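Local coordinates for restriction endonuclease S subunits (Thermoanaerobacter tengcongensis, PDB 3OKG), which probably serves as the DNA-binding specificity subunit of a type I restriction-modification methyltransferase, which is built from M and S polypeptides, at residues 18-23 against 139-144; 130-135 against 170-175; 243-248 against 257-262; 327-332 against 377-382. All coordinates share one frame; numbering follows the deposited sequence.

Contact 1: residues 18-23 against 139-144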
loop_
_atom_site.group_PDB
_atom_site.type_symbol
_atom_site.label_atom_id
_atom_site.label_comp_id
_atom_site.label_asym_id
_atom_site.label_seq_id
_atom_site.Cartn_x
_atom_site.Cartn_y
_atom_site.Cartn_z
ATOM N N GLY A 18 27.472 -9.029 25.186
ATOM C CA GLY A 18 26.013 -9.039 25.259
ATOM C C GLY A 18 25.420 -9.372 23.906
ATOM O O GLY A 18 26.147 -9.841 23.034
ATOM N N PRO A 19 24.107 -9.133 23.711
ATOM C CA PRO A 19 23.451 -9.535 22.453
ATOM C C PRO A 19 24.200 -9.132 21.200
ATOM O O PRO A 19 24.289 -9.942 20.288
ATOM C CB PRO A 19 22.092 -8.821 22.508
ATOM C CG PRO A 19 21.803 -8.726 23.970
ATOM C CD PRO A 19 23.161 -8.501 24.645
ATOM N N TYR A 20 24.678 -7.894 21.132
ATOM C CA TYR A 20 25.536 -7.446 20.041
ATOM C C TYR A 20 26.398 -6.320 20.574
ATOM O O TYR A 20 26.118 -5.777 21.638
ATOM C CB TYR A 20 24.755 -7.019 18.786
ATOM C CG TYR A 20 23.746 -5.913 19.004
ATOM C CD1 TYR A 20 24.139 -4.584 19.037
ATOM C CD2 TYR A 20 22.390 -6.204 19.175
ATOM C CE1 TYR A 20 23.194 -3.564 19.254
ATOM C CE2 TYR A 20 21.460 -5.210 19.378
ATOM C CZ TYR A 20 21.872 -3.887 19.414
ATOM O OH TYR A 20 20.940 -2.900 19.635
ATOM N N LYS A 21 27.451 -5.991 19.841
ATOM C CA LYS A 21 28.475 -5.078 20.329
ATOM C C LYS A 21 28.027 -3.616 20.206
ATOM O O LYS A 21 27.612 -3.176 19.145
ATOM C CB LYS A 21 29.766 -5.281 19.537
ATOM C CG LYS A 21 30.945 -4.475 20.050
ATOM C CD LYS A 21 32.126 -4.613 19.088
ATOM C CE LYS A 21 33.452 -4.390 19.793
ATOM N NZ LYS A 21 33.358 -3.324 20.822
ATOM N N LEU A 22 28.138 -2.869 21.298
ATOM C CA LEU A 22 27.656 -1.482 21.346
ATOM C C LEU A 22 28.842 -0.551 21.271
ATOM O O LEU A 22 29.970 -0.969 21.591
ATOM C CB LEU A 22 26.949 -1.231 22.676
ATOM C CG LEU A 22 25.756 -2.132 22.962
ATOM C CD1 LEU A 22 25.156 -1.795 24.312
ATOM C CD2 LEU A 22 24.737 -2.002 21.855
ATOM N N PRO A 23 28.606 0.699 20.852
ATOM C CA PRO A 23 29.689 1.691 20.848
ATOM C C PRO A 23 30.270 1.861 22.238
ATOM O O PRO A 23 29.612 1.549 23.227
ATOM C CB PRO A 23 28.989 2.978 20.407
ATOM C CG PRO A 23 27.834 2.495 19.551
ATOM C CD PRO A 23 27.363 1.238 20.252
ATOM N N SER A 139 10.884 -1.120 19.155
ATOM C CA SER A 139 11.690 -1.950 18.263
ATOM C C SER A 139 11.285 -3.418 18.331
ATOM O O SER A 139 10.945 -3.926 19.404
ATOM C CB SER A 139 13.177 -1.865 18.584
ATOM O OG SER A 139 13.856 -2.861 17.828
ATOM N N ASP A 140 11.359 -4.099 17.191
ATOM C CA ASP A 140 11.256 -5.573 17.147
ATOM C C ASP A 140 12.288 -6.243 18.085
ATOM O O ASP A 140 12.057 -7.340 18.577
ATOM C CB ASP A 140 11.506 -6.093 15.719
ATOM C CG ASP A 140 10.386 -5.760 14.748
ATOM O OD1 ASP A 140 9.320 -5.239 15.160
ATOM O OD2 ASP A 140 10.578 -6.024 13.535
ATOM N N PHE A 141 13.408 -5.582 18.333
ATOM C CA PHE A 141 14.429 -6.151 19.223
ATOM C C PHE A 141 13.829 -6.494 20.595
ATOM O O PHE A 141 14.254 -7.463 21.254
ATOM C CB PHE A 141 15.620 -5.194 19.387
ATOM C CG PHE A 141 16.720 -5.760 20.228
ATOM C CD1 PHE A 141 17.569 -6.734 19.713
ATOM C CD2 PHE A 141 16.894 -5.350 21.541
ATOM C CE1 PHE A 141 18.591 -7.271 20.493
ATOM C CE2 PHE A 141 17.907 -5.886 22.318
ATOM C CZ PHE A 141 18.749 -6.852 21.794
ATOM N N ILE A 142 12.849 -5.695 21.029
ATOM C CA ILE A 142 12.164 -5.925 22.312
ATOM C C ILE A 142 11.087 -6.992 22.209
ATOM O O ILE A 142 11.076 -7.944 22.987
ATOM C CB ILE A 142 11.522 -4.622 22.857
ATOM C CG1 ILE A 142 12.603 -3.617 23.251
ATOM C CG2 ILE A 142 10.579 -4.919 24.036
ATOM C CD1 ILE A 142 13.756 -4.171 24.055
ATOM N N THR A 143 10.191 -6.823 21.235
ATOM C CA THR A 143 9.161 -7.803 20.891
ATOM C C THR A 143 9.710 -9.190 20.845
ATOM O O THR A 143 9.140 -10.143 21.381
ATOM C CB THR A 143 8.723 -7.592 19.420
ATOM O OG1 THR A 143 8.327 -6.247 19.231
ATOM C CG2 THR A 143 7.600 -8.558 19.001
ATOM N N ASN A 144 10.829 -9.307 20.140
ATOM C CA ASN A 144 11.363 -10.603 19.795
ATOM C C ASN A 144 11.933 -11.320 21.023
ATOM O O ASN A 144 12.215 -12.530 20.985
ATOM C CB ASN A 144 12.390 -10.443 18.676
ATOM C CG ASN A 144 11.738 -10.097 17.298
ATOM O OD1 ASN A 144 10.502 -10.125 17.126
ATOM N ND2 ASN A 144 12.584 -9.769 16.318
#
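Two donors converge on Ser-139 OG, the backbone N of Phe-141 and the side-chain amide of Gln-401, and so help to fix the helical turn from which Phe-141 reaches Tyr-20. Ser-139 is the N-cap of helix 140-143. The capping bond from Phe-141 N is 2.8 Å long to Ser-139 OG, with an angle of 158° at the hydrogen, a role that suits serine because its hydroxyl is short enough to turn back on the helix start. With CG anti to the backbone N (chi1 -177°), the Phe-141 ring is carried out toward the N-terminal loop 18-23. There it forms an offset edge-to-face pair with Tyr-20, the planes at 74° and the centroids 5.6 Å apart. The edge of Tyr-20 is turned to the face of Phe-141, and Tyr-20 CE2 comes within 3.7 Å of Phe-141 CE1. A tyrosine fits here because its flank is apolar while its hydroxyl bonds to the carbonyl O of Phe-408. Arg-409 adds a cation-pi contact, and Trp-28 meets the Tyr-20 ring edge-to-face. This surface contact thus joins the chain start to a helix of the first DNA specificity region. The compact ring of Pro-19 completes it, placing its CB in the plane of the Phe-141 ring, 3.9 Å from Phe-141 CZ.

Contact 2: residues 130-135 against 170-175; sequences PEFLFH and PLPPLE
From Pro-130 to His-135, helix 130-137 sends one large side chain, Phe-132, against Pro-170 and Pro-172, where strand 168-171 gives way to the long coiled-coil helix 174-216, whose N-cap position is held by Pro-173. The contact thus sits at the junction of the first DNA specificity region with the coiled coil, the two kinds of element from which type I specificity subunits are built. Pro-130 suits the first turn of the helix, where a backbone N-H would have no acceptor earlier in the helix, and its carbonyl O still accepts from Phe-134 N at 2.9 Å. The carbonyl O of Glu-131 takes the N-H of His-135. Phe-132 does the work of this buried contact. Its CG is anti to the backbone N (chi1 -174°), and the ring and the pyrrolidine of Pro-172 approach from opposite directions. The packing is tight: Phe-132 CZ lies 3.3 Å from Pro-172 CD and 3.5 Å from Pro-172 CG. Both rings are apolar and rigid, which suits a closely fitted interior spot, and the ring of Phe-408 meets Phe-132 at about a right angle. Leu-133 rests on Ala-123 and Phe-134 on Leu-104. Glu-131 and His-135 face the long helix, the one touching Val-181, the other hydrogen-bonded through NE2 to Glu-185. One polar atom is buried here without a hydrogen-bonding partner: the carbonyl Pro-170 O, which lies in the plane of the Phe-132 ring at its edge, 3.6 Å from Phe-132 CE2.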
loop_
_atom_site.group_PDB
_atom_site.type_symbol
_atom_site.label_atom_id
_atom_site.label_comp_id
_atom_site.label_asym_id
_atom_site.label_seq_id
_atom_site.Cartn_x
_atom_site.Cartn_y
_atom_site.Cartn_z
ATOM N N PRO A 130 12.894 9.332 28.805
ATOM C CA PRO A 130 11.601 8.740 28.409
ATOM C C PRO A 130 11.468 8.554 26.892
ATOM O O PRO A 130 10.997 7.522 26.448
ATOM C CB PRO A 130 10.562 9.763 28.924
ATOM C CG PRO A 130 11.228 10.370 30.173
ATOM C CD PRO A 130 12.749 10.343 29.880
ATOM N N GLU A 131 11.870 9.546 26.108
ATOM C CA GLU A 131 11.688 9.457 24.659
ATOM C C GLU A 131 12.571 8.352 24.078
ATOM O O GLU A 131 12.209 7.725 23.066
ATOM C CB GLU A 131 12.036 10.796 23.983
ATOM C CG GLU A 131 11.016 11.924 24.226
ATOM C CD GLU A 131 11.052 12.536 25.647
ATOM O OE1 GLU A 131 10.106 13.304 25.952
ATOM O OE2 GLU A 131 11.995 12.275 26.457
ATOM N N PHE A 132 13.728 8.153 24.709
ATOM C CA PHE A 132 14.628 7.078 24.278
ATOM C C PHE A 132 13.986 5.732 24.586
ATOM O O PHE A 132 13.942 4.843 23.730
ATOM C CB PHE A 132 16.020 7.214 24.922
ATOM C CG PHE A 132 17.022 6.218 24.388
ATOM C CD1 PHE A 132 17.654 6.441 23.176
ATOM C CD2 PHE A 132 17.300 5.053 25.087
ATOM C CE1 PHE A 132 18.574 5.523 22.672
ATOM C CE2 PHE A 132 18.219 4.121 24.597
ATOM C CZ PHE A 132 18.856 4.359 23.389
ATOM N N LEU A 133 13.465 5.564 25.800
ATOM C CA LEU A 133 12.723 4.323 26.111
ATOM C C LEU A 133 11.538 4.069 25.163
ATOM O O LEU A 133 11.266 2.928 24.757
ATOM C CB LEU A 133 12.257 4.287 27.583
ATOM C CG LEU A 133 13.378 4.361 28.634
ATOM C CD1 LEU A 133 12.789 4.118 30.015
ATOM C CD2 LEU A 133 14.466 3.287 28.351
ATOM N N PHE A 134 10.800 5.126 24.843
ATOM C CA PHE A 134 9.656 4.988 23.940
ATOM C C PHE A 134 10.126 4.366 22.623
ATOM O O PHE A 134 9.597 3.351 22.173
ATOM C CB PHE A 134 9.078 6.385 23.649
ATOM C CG PHE A 134 8.120 6.417 22.486
ATOM C CD1 PHE A 134 7.019 5.560 22.443
ATOM C CD2 PHE A 134 8.312 7.306 21.439
ATOM C CE1 PHE A 134 6.101 5.603 21.369
ATOM C CE2 PHE A 134 7.399 7.341 20.350
ATOM C CZ PHE A 134 6.305 6.459 20.331
ATOM N N HIS A 135 11.116 4.987 21.992
ATOM C CA HIS A 135 11.556 4.482 20.680
ATOM C C HIS A 135 12.179 3.101 20.748
ATOM O O HIS A 135 11.931 2.243 19.917
ATOM C CB HIS A 135 12.515 5.475 20.023
ATOM C CG HIS A 135 11.827 6.693 19.523
ATOM N ND1 HIS A 135 10.958 6.661 18.458
ATOM C CD2 HIS A 135 11.892 7.991 19.920
ATOM C CE1 HIS A 135 10.497 7.880 18.227
ATOM N NE2 HIS A 135 11.051 8.706 19.102
ATOM N N PRO A 170 20.019 -1.736 24.901
ATOM C CA PRO A 170 21.284 -1.023 24.807
ATOM C C PRO A 170 21.089 0.365 25.400
ATOM O O PRO A 170 20.097 1.042 25.090
ATOM C CB PRO A 170 21.501 -0.886 23.298
ATOM C CG PRO A 170 20.185 -1.050 22.677
ATOM C CD PRO A 170 19.197 -1.518 23.707
ATOM N N LEU A 171 22.024 0.793 26.231
ATOM C CA LEU A 171 21.858 2.059 26.935
ATOM C C LEU A 171 23.032 3.023 26.736
ATOM O O LEU A 171 24.043 2.901 27.420
ATOM C CB LEU A 171 21.661 1.768 28.413
ATOM C CG LEU A 171 21.228 2.976 29.262
ATOM C CD1 LEU A 171 19.767 3.240 29.050
ATOM C CD2 LEU A 171 21.483 2.684 30.734
ATOM N N PRO A 172 22.899 3.963 25.800
ATOM C CA PRO A 172 23.905 5.024 25.659
ATOM C C PRO A 172 23.872 5.956 26.861
ATOM O O PRO A 172 22.927 5.891 27.662
ATOM C CB PRO A 172 23.424 5.816 24.448
ATOM C CG PRO A 172 22.288 4.975 23.821
ATOM C CD PRO A 172 21.716 4.219 24.962
ATOM N N PRO A 173 24.871 6.845 26.975
ATOM C CA PRO A 173 24.745 7.976 27.911
ATOM C C PRO A 173 23.519 8.796 27.584
ATOM O O PRO A 173 23.076 8.845 26.416
ATOM C CB PRO A 173 25.998 8.827 27.627
ATOM C CG PRO A 173 26.981 7.878 27.037
ATOM C CD PRO A 173 26.159 6.846 26.260
ATOM N N LEU A 174 23.001 9.501 28.591
ATOM C CA LEU A 174 21.833 10.360 28.406
ATOM C C LEU A 174 21.958 11.323 27.231
ATOM O O LEU A 174 21.030 11.483 26.442
ATOM C CB LEU A 174 21.574 11.143 29.698
ATOM C CG LEU A 174 21.128 10.292 30.901
ATOM C CD1 LEU A 174 21.188 11.159 32.181
ATOM C CD2 LEU A 174 19.682 9.792 30.689
ATOM N N GLU A 175 23.103 11.987 27.110
ATOM C CA GLU A 175 23.247 12.985 26.055
ATOM C C GLU A 175 23.094 12.343 24.661
ATOM O O GLU A 175 22.458 12.917 23.759
ATOM C CB GLU A 175 24.623 13.671 26.160
ATOM C CG GLU A 175 24.763 14.877 25.233
ATOM C CD GLU A 175 26.071 15.648 25.460
ATOM O OE1 GLU A 175 27.010 15.068 26.043
ATOM O OE2 GLU A 175 26.153 16.823 25.045
#

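Contact 3: residues 243-248 against 257-262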
loop_
_atom_site.group_PDB
_atom_site.type_symbol
_atom_site.label_atom_id
_atom_site.label_comp_id
_atom_site.label_asym_id
_atom_site.label_seq_id
_atom_site.Cartn_x
_atom_site.Cartn_y
_atom_site.Cartn_z
ATOM N N GLN A 243 -17.223 -15.037 -32.499
ATOM C CA GLN A 243 -18.394 -15.914 -32.510
ATOM C C GLN A 243 -18.197 -17.096 -31.577
ATOM O O GLN A 243 -17.088 -17.602 -31.454
ATOM C CB GLN A 243 -18.621 -16.506 -33.896
ATOM C CG GLN A 243 -18.986 -15.549 -35.010
ATOM C CD GLN A 243 -19.257 -16.317 -36.285
ATOM O OE1 GLN A 243 -18.491 -16.249 -37.247
ATOM N NE2 GLN A 243 -20.331 -17.101 -36.279
ATOM N N SER A 244 -19.286 -17.550 -30.968
ATOM C CA SER A 244 -19.269 -18.776 -30.174
ATOM C C SER A 244 -19.239 -19.998 -31.084
ATOM O O SER A 244 -20.169 -20.219 -31.863
ATOM C CB SER A 244 -20.492 -18.839 -29.253
ATOM O OG SER A 244 -21.693 -18.704 -29.989
ATOM N N PRO A 245 -18.160 -20.789 -30.999
ATOM C CA PRO A 245 -18.047 -22.030 -31.771
ATOM C C PRO A 245 -19.062 -23.029 -31.225
ATOM O O PRO A 245 -19.670 -22.766 -30.182
ATOM C CB PRO A 245 -16.629 -22.528 -31.445
ATOM C CG PRO A 245 -15.977 -21.442 -30.621
ATOM C CD PRO A 245 -17.074 -20.644 -30.015
ATOM N N PRO A 246 -19.248 -24.163 -31.913
ATOM C CA PRO A 246 -20.124 -25.181 -31.328
ATOM C C PRO A 246 -19.546 -25.628 -29.992
ATOM O O PRO A 246 -18.364 -25.985 -29.923
ATOM C CB PRO A 246 -20.058 -26.330 -32.340
ATOM C CG PRO A 246 -19.576 -25.709 -33.614
ATOM C CD PRO A 246 -18.676 -24.587 -33.203
ATOM N N SER A 247 -20.391 -25.617 -28.966
ATOM C CA SER A 247 -20.057 -26.219 -27.692
ATOM C C SER A 247 -19.486 -27.561 -28.106
ATOM O O SER A 247 -19.716 -28.027 -29.222
ATOM C CB SER A 247 -21.266 -26.219 -26.759
ATOM O OG SER A 247 -20.881 -25.948 -25.423
ATOM N N SER A 248 -18.729 -28.174 -27.210
ATOM C CA SER A 248 -18.045 -29.427 -27.530
ATOM C C SER A 248 -16.828 -29.362 -28.470
ATOM O O SER A 248 -16.404 -30.391 -28.997
ATOM C CB SER A 248 -19.082 -30.402 -28.094
ATOM O OG SER A 248 -19.237 -30.230 -29.491
ATOM N N LEU A 257 -6.707 -23.670 -30.913
ATOM C CA LEU A 257 -6.169 -22.393 -30.448
ATOM C C LEU A 257 -6.835 -21.980 -29.149
ATOM O O LEU A 257 -8.001 -22.318 -28.918
ATOM C CB LEU A 257 -6.412 -21.294 -31.499
ATOM C CG LEU A 257 -5.626 -21.354 -32.807
ATOM C CD1 LEU A 257 -6.076 -20.235 -33.730
ATOM C CD2 LEU A 257 -4.125 -21.279 -32.542
ATOM N N PRO A 258 -6.110 -21.225 -28.301
ATOM C CA PRO A 258 -6.757 -20.733 -27.078
ATOM C C PRO A 258 -8.011 -19.967 -27.444
ATOM O O PRO A 258 -8.060 -19.339 -28.505
ATOM C CB PRO A 258 -5.701 -19.805 -26.462
ATOM C CG PRO A 258 -4.392 -20.308 -27.020
ATOM C CD PRO A 258 -4.699 -20.813 -28.404
ATOM N N PHE A 259 -9.019 -20.015 -26.584
ATOM C CA PHE A 259 -10.290 -19.380 -26.896
ATOM C C PHE A 259 -10.648 -18.409 -25.797
ATOM O O PHE A 259 -10.603 -18.753 -24.609
ATOM C CB PHE A 259 -11.408 -20.422 -27.070
ATOM C CG PHE A 259 -12.792 -19.823 -27.144
ATOM C CD1 PHE A 259 -13.300 -19.365 -28.348
ATOM C CD2 PHE A 259 -13.582 -19.725 -26.009
ATOM C CE1 PHE A 259 -14.578 -18.813 -28.413
ATOM C CE2 PHE A 259 -14.851 -19.176 -26.057
ATOM C CZ PHE A 259 -15.354 -18.718 -27.269
ATOM N N PHE A 260 -10.996 -17.189 -26.192
ATOM C CA PHE A 260 -11.389 -16.182 -25.220
ATOM C C PHE A 260 -12.799 -15.688 -25.504
ATOM O O PHE A 260 -13.075 -15.086 -26.553
ATOM C CB PHE A 260 -10.376 -15.023 -25.198
ATOM C CG PHE A 260 -8.942 -15.474 -25.089
ATOM C CD1 PHE A 260 -8.478 -16.084 -23.930
ATOM C CD2 PHE A 260 -8.057 -15.290 -26.142
ATOM C CE1 PHE A 260 -7.166 -16.499 -23.830
ATOM C CE2 PHE A 260 -6.729 -15.702 -26.050
ATOM C CZ PHE A 260 -6.284 -16.309 -24.889
ATOM N N GLN A 261 -13.687 -15.960 -24.558
ATOM C CA GLN A 261 -15.101 -15.694 -24.725
ATOM C C GLN A 261 -15.380 -14.210 -24.685
ATOM O O GLN A 261 -16.143 -13.689 -25.501
ATOM C CB GLN A 261 -15.910 -16.390 -23.623
ATOM C CG GLN A 261 -17.310 -15.834 -23.446
ATOM C CD GLN A 261 -18.192 -16.127 -24.640
ATOM O OE1 GLN A 261 -17.937 -17.067 -25.394
ATOM N NE2 GLN A 261 -19.233 -15.320 -24.825
ATOM N N GLY A 262 -14.768 -13.528 -23.726
ATOM C CA GLY A 262 -15.130 -12.156 -23.451
ATOM C C GLY A 262 -14.176 -11.429 -22.528
ATOM O O GLY A 262 -13.037 -11.864 -22.322
#
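The backbones of Pro-245 and Phe-259 pass each other with their CA atoms 9.5 Å apart, a spacing bridged by side chains with no hydrogen bond between the two segments. Residues 257-260 form a strand of a mixed sheet in the second DNA specificity region, lying between strands 276-277 and 307-309; residues 243-248 belong to the irregular connection that leads from strand 237-241 to strand 250-251. Phe-259 points from the strand toward this connection. Its CG is anti to the backbone N (chi1 169°), which extends the ring to the pyrrolidine of Pro-245 coming from the opposite direction. The closest pair is Pro-245 CD with Phe-259 CE1, at 3.5 Å, and Pro-245 CG follows at 3.7 Å from the same CE1. The proline ring meets the aromatic ring at a slant. Proline suits this buried spot in a loop: it has no N-H to satisfy, and its stiff ring offers an apolar surface to a partner in the sheet. Both Pro-245 and Phe-259 also rest on Cys-277 of the neighbouring strand, and the ring of Tyr-250 meets Phe-259 with the planes at about 45°, so the contact belongs to a small, largely apolar cluster. Gln-243 contributes through its main chain, which is tied to Ile-309, while its side chain starts away from the strand. Its carbonyl, Gln-243 O, lies near the plane of the Phe-259 ring at the edge, 4.1 Å from Phe-259 CE1.

Contact 4: residues 327-332 against 377-382; sequences LLYYLH and QIQQQV
Gln-379 has CG anti to the backbone N (chi1 166°) and an extended chain beyond it, while Tyr-329 has a first torsion of -89°, with which the end of its ring comes up to that amide. The two side chains bridge neighbouring helices, the CA atoms of Tyr-329 and Gln-379 being 10.1 Å apart. The hydroxyl of Tyr-329 lies alongside the glutamine chain: Tyr-329 OH is 3.6 Å from Gln-379 CB and 3.4 Å from Gln-379 CD. The amide nitrogen sits by the hydroxyl end of the ring, with Gln-379 NE2 3.5 Å from Tyr-329 CE2. Amide and ring planes differ by 29°, and the nitrogen approaches the ring obliquely. Tyr-329 OH and Gln-379 NE2 are close, at 3.4 Å, but the angle is too poor for a hydrogen bond, so they meet by van der Waals contact. The hydroxyl is instead hydrogen-bonded to Asp-376 OD1, about one turn earlier on the helix of Gln-379. Tyrosine therefore suits a place where a buried ring must end at a polar helix surface, and glutamine suits the exposed helix surface because its long chain can reach the hydroxyl end of the ring and also touch Met-209. Along the same helix, Ile-378 meets Leu-208 and Met-209, and Val-382 meets Thr-205, a descending order that marks helices 365-388 and 174-216 as antiparallel. The arrangement is that of a type I specificity subunit, in which a helix of the second DNA specificity region docks onto the antiparallel coiled coil.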
loop_
_atom_site.group_PDB
_atom_site.type_symbol
_atom_site.label_atom_id
_atom_site.label_comp_id
_atom_site.label_asym_id
_atom_site.label_seq_id
_atom_site.Cartn_x
_atom_site.Cartn_y
_atom_site.Cartn_z
ATOM N N LEU A 327 -3.625 3.065 -31.911
ATOM C CA LEU A 327 -4.980 2.545 -31.758
ATOM C C LEU A 327 -5.318 2.269 -30.291
ATOM O O LEU A 327 -6.371 2.664 -29.795
ATOM C CB LEU A 327 -5.130 1.241 -32.554
ATOM C CG LEU A 327 -6.494 0.555 -32.446
ATOM C CD1 LEU A 327 -7.609 1.532 -32.810
ATOM C CD2 LEU A 327 -6.547 -0.682 -33.338
ATOM N N LEU A 328 -4.413 1.582 -29.599
ATOM C CA LEU A 328 -4.636 1.228 -28.203
ATOM C C LEU A 328 -4.835 2.452 -27.308
ATOM O O LEU A 328 -5.756 2.487 -26.485
ATOM C CB LEU A 328 -3.459 0.396 -27.676
ATOM C CG LEU A 328 -3.759 -0.395 -26.405
ATOM C CD1 LEU A 328 -4.946 -1.293 -26.651
ATOM C CD2 LEU A 328 -2.540 -1.237 -25.968
ATOM N N TYR A 329 -3.956 3.438 -27.425
ATOM C CA TYR A 329 -4.129 4.662 -26.643
ATOM C C TYR A 329 -5.461 5.338 -26.936
ATOM O O TYR A 329 -6.119 5.864 -26.038
ATOM C CB TYR A 329 -3.011 5.650 -26.922
ATOM C CG TYR A 329 -1.821 5.453 -26.017
ATOM C CD1 TYR A 329 -0.586 5.092 -26.541
ATOM C CD2 TYR A 329 -1.942 5.608 -24.636
ATOM C CE1 TYR A 329 0.519 4.902 -25.716
ATOM C CE2 TYR A 329 -0.846 5.411 -23.797
ATOM C CZ TYR A 329 0.369 5.052 -24.347
ATOM O OH TYR A 329 1.452 4.860 -23.531
ATOM N N TYR A 330 -5.852 5.336 -28.207
ATOM C CA TYR A 330 -7.098 6.014 -28.601
ATOM C C TYR A 330 -8.297 5.315 -27.980
ATOM O O TYR A 330 -9.155 5.959 -27.387
ATOM C CB TYR A 330 -7.235 6.013 -30.119
ATOM C CG TYR A 330 -8.356 6.902 -30.632
ATOM C CD1 TYR A 330 -8.387 8.248 -30.332
ATOM C CD2 TYR A 330 -9.367 6.378 -31.441
ATOM C CE1 TYR A 330 -9.408 9.068 -30.810
ATOM C CE2 TYR A 330 -10.386 7.183 -31.920
ATOM C CZ TYR A 330 -10.400 8.515 -31.613
ATOM O OH TYR A 330 -11.398 9.332 -32.083
ATOM N N LEU A 331 -8.335 3.990 -28.091
ATOM C CA LEU A 331 -9.429 3.202 -27.531
ATOM C C LEU A 331 -9.527 3.351 -26.018
ATOM O O LEU A 331 -10.624 3.386 -25.461
ATOM C CB LEU A 331 -9.275 1.718 -27.880
ATOM C CG LEU A 331 -9.395 1.320 -29.354
ATOM C CD1 LEU A 331 -9.052 -0.157 -29.502
ATOM C CD2 LEU A 331 -10.774 1.624 -29.951
ATOM N N HIS A 332 -8.381 3.448 -25.360
ATOM C CA HIS A 332 -8.350 3.637 -23.914
ATOM C C HIS A 332 -8.924 5.001 -23.573
ATOM O O HIS A 332 -9.815 5.096 -22.738
ATOM C CB HIS A 332 -6.929 3.476 -23.361
ATOM C CG HIS A 332 -6.871 3.355 -21.868
ATOM N ND1 HIS A 332 -6.227 4.277 -21.067
ATOM C CD2 HIS A 332 -7.388 2.424 -21.027
ATOM C CE1 HIS A 332 -6.343 3.916 -19.801
ATOM N NE2 HIS A 332 -7.042 2.796 -19.749
ATOM N N GLN A 377 6.163 7.062 -21.929
ATOM C CA GLN A 377 6.953 7.549 -20.784
ATOM C C GLN A 377 6.027 7.953 -19.624
ATOM O O GLN A 377 6.224 7.555 -18.489
ATOM C CB GLN A 377 7.862 8.708 -21.221
ATOM C CG GLN A 377 8.532 9.466 -20.094
ATOM C CD GLN A 377 10.005 9.102 -19.913
ATOM O OE1 GLN A 377 10.456 8.019 -20.309
ATOM N NE2 GLN A 377 10.764 10.016 -19.310
ATOM N N ILE A 378 4.995 8.739 -19.916
ATOM C CA ILE A 378 4.040 9.150 -18.893
ATOM C C ILE A 378 3.274 7.962 -18.306
ATOM O O ILE A 378 3.070 7.858 -17.087
ATOM C CB ILE A 378 3.003 10.134 -19.468
ATOM C CG1 ILE A 378 3.691 11.327 -20.137
ATOM C CG2 ILE A 378 2.044 10.570 -18.385
ATOM C CD1 ILE A 378 2.693 12.249 -20.902
ATOM N N GLN A 379 2.822 7.069 -19.173
ATOM C CA GLN A 379 2.054 5.910 -18.715
ATOM C C GLN A 379 2.884 5.069 -17.751
ATOM O O GLN A 379 2.377 4.574 -16.745
ATOM C CB GLN A 379 1.586 5.072 -19.913
ATOM C CG GLN A 379 1.062 3.682 -19.593
ATOM C CD GLN A 379 0.907 2.834 -20.864
ATOM O OE1 GLN A 379 1.855 2.191 -21.328
ATOM N NE2 GLN A 379 -0.287 2.852 -21.437
ATOM N N GLN A 380 4.167 4.920 -18.044
ATOM C CA GLN A 380 5.025 4.145 -17.153
ATOM C C GLN A 380 5.204 4.853 -15.825
ATOM O O GLN A 380 5.368 4.210 -14.785
ATOM C CB GLN A 380 6.389 3.893 -17.793
ATOM C CG GLN A 380 6.335 2.952 -18.972
ATOM C CD GLN A 380 7.535 3.111 -19.878
ATOM O OE1 GLN A 380 8.488 3.820 -19.541
ATOM N NE2 GLN A 380 7.494 2.457 -21.042
ATOM N N GLN A 381 5.175 6.180 -15.856
ATOM C CA GLN A 381 5.418 6.953 -14.637
ATOM C C GLN A 381 4.189 6.891 -13.744
ATOM O O GLN A 381 4.308 6.676 -12.549
ATOM C CB GLN A 381 5.827 8.404 -14.966
ATOM C CG GLN A 381 7.182 8.488 -15.665
ATOM C CD GLN A 381 7.406 9.852 -16.287
ATOM O OE1 GLN A 381 6.450 10.589 -16.519
ATOM N NE2 GLN A 381 8.661 10.195 -16.559
ATOM N N VAL A 382 3.007 7.044 -14.338
ATOM C CA VAL A 382 1.745 6.908 -13.616
ATOM C C VAL A 382 1.652 5.547 -12.923
ATOM O O VAL A 382 1.257 5.447 -11.760
ATOM C CB VAL A 382 0.544 6.994 -14.600
ATOM C CG1 VAL A 382 -0.753 6.558 -13.909
ATOM C CG2 VAL A 382 0.413 8.386 -15.133
#

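From the N terminus, contact 1 closes the first long loop, bringing 18-23 back to 139-144 and so joining the chain start to a small helix. Contact 2 opens at 130-135, before contact 1 has closed, and ends at 170-175, so the two cross; they touch where Tyr-20 and Leu-22 pack on Pro-170, their centres about 13 Å apart. The long helix 174-216 then carries the chain to the second specificity region. There contact 3 closes a short loop that brings the connection 243-248 against strand 257-260, and contact 4 follows in series, tying helix 324-333 to the returning helix 365-388. Contacts 1 and 3 lie on opposite sides of the chain's centre, about 61 Å apart between centres.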